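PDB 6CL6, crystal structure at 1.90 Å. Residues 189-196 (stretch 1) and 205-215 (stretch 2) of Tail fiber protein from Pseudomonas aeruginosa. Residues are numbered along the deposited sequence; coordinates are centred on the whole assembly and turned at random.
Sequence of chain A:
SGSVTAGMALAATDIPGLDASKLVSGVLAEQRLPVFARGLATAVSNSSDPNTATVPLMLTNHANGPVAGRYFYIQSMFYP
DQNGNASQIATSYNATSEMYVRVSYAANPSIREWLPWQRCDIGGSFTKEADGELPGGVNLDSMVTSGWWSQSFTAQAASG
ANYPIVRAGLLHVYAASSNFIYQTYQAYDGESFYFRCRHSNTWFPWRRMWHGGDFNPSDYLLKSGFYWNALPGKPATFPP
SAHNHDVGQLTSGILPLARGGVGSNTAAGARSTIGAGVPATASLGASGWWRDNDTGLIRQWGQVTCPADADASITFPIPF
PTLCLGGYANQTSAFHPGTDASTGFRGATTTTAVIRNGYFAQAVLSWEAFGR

Stretch 1 (189-196) DGESFYFR
Stretch 2 (205-215) PWRRMWHGGDF

How do the two backbones run against each other? They form a short antiparallel ladder in which F195 faces R207 as the hydrogen-bonded pair (CA to CA 5.3 Å) and Y194 faces R208 as the non-hydrogen-bonded pair (4.8 Å). F195 N donates to R207 O at 3.1 Å, and R207 N donates to F195 O at 2.8 Å, nearly straight at 174°. Two residues on, past the Y194/R208 pair, M209 N gives its hydrogen to F193 O at 3.0 Å. Strand phi/psi values run from F193 (-128/129) through Y194 (-125/154) and F195 (-146/152) to R196 (-159/173), opposite R207 (-100/134) and R208 (-108/120). Between the amide bonds, Y194 CA lies 3.1 Å from R207 O, a CA-H...O contact.

What satisfies the polar groups where the ladder ends and the chains turn? S192, extended at -174/-169 with chi1 t, points toward stretch 2, and its OG donates to M209 O at 2.7 Å. H211, chi1 p and chi2 77°, brings NE2 2.8 Å from E191 O along an almost linear 179° bond; the carbonyl therefore lies at the ring edge, near its plane. The other ring nitrogen, H211 ND1, accepts from G213 N at 3.0 Å, so both nitrogens are used. E191 O also accepts from a water at 3.1 Å, and the same water donates to D214 OD1 at 3.1 Å.

How is the charge of R208 balanced? Its chain is extended, with chi1 to chi3 all t and chi4 at -75°, and its end comes near stretch 1. There R208 NH2 and NE both donate to E191 OE2, at 2.9 and 3.1 Å, forming a salt bridge. E191 has chi1 t and chi2 m; its CA-to-CB bond points away, yet its end returns to the contact. The second carboxylate oxygen, E191 OE1, accepts from Y194 OH at 2.5 Å, while R208 NE makes a weak bond to Y194 OH at 3.2 Å. From its own stretch, D214 (chi1 m) completes the charge network: R208 NH1 reaches D214 OD2 at 3.0 Å and R208 NH2 reaches D214 OD1 at 2.9 Å. D214 OD2 also accepts from H211 N at 3.0 Å, tying the turn to the same carboxylate. S192 CB lies over one face of the guanidinium, 3.6 Å from R208 CZ.

Which side chains fill the remaining space? On the face shared by F195 and R207, the phenylalanine (chi1 p, chi2 -85°) offers its ring face to R207 CB, 3.6 Å from the F195 ring centroid, a CH-pi contact. W206 (chi1 m, chi2 102°) places its five-membered ring beneath R196 CD, 3.5 Å from that centroid; R196 has chi1 p, then chi2 and chi3 t, and its guanidinium nitrogens bond elsewhere in the structure. W206 CE3 also meets Y194 CB at 3.5 Å. M209, t, t, m, packs its CE against F193 CB at 3.6 Å.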

# COMPACT_ATOMS: atom_id res chain seq x y z
N ASP A 189 25.35 0.53 13.39
CA ASP A 189 24.50 -0.57 12.93
C ASP A 189 23.65 -0.21 11.71
O ASP A 189 22.66 -0.90 11.42
CB ASP A 189 23.56 -1.02 14.06
CG ASP A 189 22.63 0.08 14.52
OD1 ASP A 189 22.78 1.22 14.05
OD2 ASP A 189 21.71 -0.21 15.32
N GLY A 190 23.95 0.89 11.04
CA GLY A 190 23.19 1.30 9.87
C GLY A 190 21.78 1.74 10.17
O GLY A 190 20.94 1.75 9.27
N GLU A 191 21.48 2.08 11.43
CA GLU A 191 20.15 2.54 11.78
C GLU A 191 19.72 3.61 10.80
O GLU A 191 18.63 3.56 10.26
CB GLU A 191 20.11 3.07 13.22
CG GLU A 191 18.69 3.42 13.69
CD GLU A 191 18.23 4.80 13.25
OE1 GLU A 191 19.07 5.73 13.17
OE2 GLU A 191 17.02 4.98 13.00
N SER A 192 20.59 4.58 10.55
CA SER A 192 20.52 5.45 9.38
C SER A 192 21.76 6.34 9.35
O SER A 192 22.74 6.08 10.05
CB SER A 192 19.25 6.30 9.37
OG SER A 192 19.09 6.82 8.05
N PHE A 193 21.71 7.34 8.48
CA PHE A 193 22.75 8.33 8.20
C PHE A 193 22.05 9.67 8.33
O PHE A 193 20.93 9.83 7.80
CB PHE A 193 23.33 8.11 6.79
CG PHE A 193 24.58 8.91 6.49
CD1 PHE A 193 24.54 10.25 6.22
CD2 PHE A 193 25.82 8.25 6.44
CE1 PHE A 193 25.73 10.96 5.95
CE2 PHE A 193 26.97 8.95 6.14
CZ PHE A 193 26.91 10.30 5.89
N TYR A 194 22.62 10.59 9.11
CA TYR A 194 21.98 11.84 9.48
C TYR A 194 22.83 13.04 9.13
O TYR A 194 24.06 12.95 9.15
CB TYR A 194 21.74 11.92 10.99
CG TYR A 194 20.77 10.88 11.54
CD1 TYR A 194 21.19 9.57 11.78
CD2 TYR A 194 19.49 11.20 11.81
CE1 TYR A 194 20.34 8.64 12.27
CE2 TYR A 194 18.61 10.27 12.33
CZ TYR A 194 19.04 9.00 12.55
OH TYR A 194 18.16 8.06 13.07
N PHE A 195 22.17 14.19 8.90
CA PHE A 195 22.94 15.40 8.67
C PHE A 195 22.22 16.63 9.24
O PHE A 195 20.99 16.68 9.34
CB PHE A 195 23.28 15.56 7.18
CG PHE A 195 22.11 15.57 6.29
CD1 PHE A 195 21.56 14.38 5.83
CD2 PHE A 195 21.53 16.78 5.90
CE1 PHE A 195 20.42 14.41 4.99
CE2 PHE A 195 20.42 16.81 5.06
CZ PHE A 195 19.85 15.62 4.61
N ARG A 196 23.01 17.64 9.61
CA ARG A 196 22.45 18.90 10.08
C ARG A 196 23.52 19.98 9.93
O ARG A 196 24.69 19.72 9.61
CB ARG A 196 21.95 18.82 11.53
CG ARG A 196 23.05 18.82 12.58
CD ARG A 196 22.54 18.84 14.02
NE ARG A 196 23.66 18.81 14.97
CZ ARG A 196 23.60 19.22 16.23
NH1 ARG A 196 22.46 19.69 16.74
NH2 ARG A 196 24.69 19.18 17.00
N PRO A 205 17.31 21.03 12.69
CA PRO A 205 17.07 19.64 13.10
C PRO A 205 17.86 18.66 12.27
O PRO A 205 18.14 18.90 11.10
CB PRO A 205 15.56 19.44 12.85
CG PRO A 205 14.99 20.82 12.73
CD PRO A 205 16.10 21.66 12.14
N TRP A 206 18.19 17.52 12.90
CA TRP A 206 18.81 16.44 12.12
C TRP A 206 17.83 15.98 11.04
O TRP A 206 16.62 15.91 11.27
CB TRP A 206 19.18 15.28 13.03
CG TRP A 206 20.35 15.49 13.94
CD1 TRP A 206 20.32 15.78 15.28
CD2 TRP A 206 21.74 15.34 13.58
NE1 TRP A 206 21.62 15.86 15.77
CE2 TRP A 206 22.50 15.59 14.74
CE3 TRP A 206 22.41 15.08 12.38
CZ2 TRP A 206 23.90 15.56 14.74
CZ3 TRP A 206 23.78 15.03 12.37
CH2 TRP A 206 24.52 15.28 13.54
N ARG A 207 18.37 15.70 9.85
CA ARG A 207 17.65 15.02 8.79
C ARG A 207 18.07 13.56 8.79
O ARG A 207 19.27 13.23 8.90
CB ARG A 207 17.94 15.65 7.44
CG ARG A 207 17.53 17.10 7.34
CD ARG A 207 16.06 17.29 7.67
NE ARG A 207 15.45 18.26 6.77
CZ ARG A 207 14.24 18.78 6.95
NH1 ARG A 207 13.52 18.42 8.00
NH2 ARG A 207 13.76 19.65 6.07
N ARG A 208 17.10 12.68 8.71
CA ARG A 208 17.33 11.24 8.73
C ARG A 208 17.09 10.66 7.34
O ARG A 208 15.97 10.75 6.80
CB ARG A 208 16.40 10.57 9.75
CG ARG A 208 16.65 9.08 9.87
CD ARG A 208 15.64 8.45 10.80
NE ARG A 208 15.92 7.04 10.97
CZ ARG A 208 15.67 6.11 10.04
NH1 ARG A 208 15.15 6.46 8.89
NH2 ARG A 208 15.95 4.83 10.27
N MET A 209 18.12 10.05 6.78
CA MET A 209 17.98 9.38 5.48
C MET A 209 16.97 8.23 5.56
O MET A 209 16.95 7.48 6.52
CB MET A 209 19.34 8.85 5.03
CG MET A 209 19.34 8.15 3.69
SD MET A 209 20.86 7.21 3.38
CE MET A 209 22.13 8.43 3.37
N TRP A 210 16.12 8.12 4.54
CA TRP A 210 15.31 6.92 4.32
C TRP A 210 16.15 5.92 3.53
O TRP A 210 16.73 6.28 2.50
CB TRP A 210 14.04 7.22 3.52
CG TRP A 210 12.97 7.96 4.25
CD1 TRP A 210 12.39 9.14 3.87
CD2 TRP A 210 12.34 7.57 5.45
NE1 TRP A 210 11.43 9.51 4.78
CE2 TRP A 210 11.38 8.56 5.77
CE3 TRP A 210 12.48 6.47 6.32
CZ2 TRP A 210 10.61 8.50 6.93
CZ3 TRP A 210 11.69 6.40 7.45
CH2 TRP A 210 10.76 7.40 7.74
N HIS A 211 16.21 4.67 3.99
CA HIS A 211 16.96 3.66 3.28
C HIS A 211 16.19 2.35 3.22
O HIS A 211 15.08 2.21 3.77
CB HIS A 211 18.37 3.49 3.92
CG HIS A 211 18.34 3.07 5.34
ND1 HIS A 211 18.07 1.77 5.73
CD2 HIS A 211 18.54 3.76 6.48
CE1 HIS A 211 18.09 1.69 7.04
NE2 HIS A 211 18.38 2.89 7.52
N GLY A 212 16.77 1.40 2.51
CA GLY A 212 16.12 0.13 2.22
C GLY A 212 15.86 -0.73 3.43
O GLY A 212 14.98 -1.60 3.38
N GLY A 213 16.59 -0.51 4.52
CA GLY A 213 16.26 -1.18 5.76
C GLY A 213 15.03 -0.62 6.47
O GLY A 213 14.46 -1.30 7.32
N ASP A 214 14.61 0.59 6.12
CA ASP A 214 13.45 1.18 6.75
C ASP A 214 12.15 0.65 6.16
O ASP A 214 11.22 0.31 6.90
CB ASP A 214 13.47 2.70 6.58
CG ASP A 214 14.60 3.35 7.33
OD1 ASP A 214 14.86 2.88 8.45
OD2 ASP A 214 15.19 4.31 6.78
N PHE A 215 12.04 0.67 4.83
CA PHE A 215 10.83 0.23 4.14
C PHE A 215 11.18 -0.04 2.69
O PHE A 215 12.19 0.43 2.17
CB PHE A 215 9.70 1.26 4.20
CG PHE A 215 9.99 2.52 3.45
CD1 PHE A 215 10.70 3.55 4.06
CD2 PHE A 215 9.58 2.68 2.13
CE1 PHE A 215 10.98 4.73 3.35
CE2 PHE A 215 9.87 3.83 1.42
CZ PHE A 215 10.58 4.86 2.03
O HOH W 1 16.68 1.20 10.38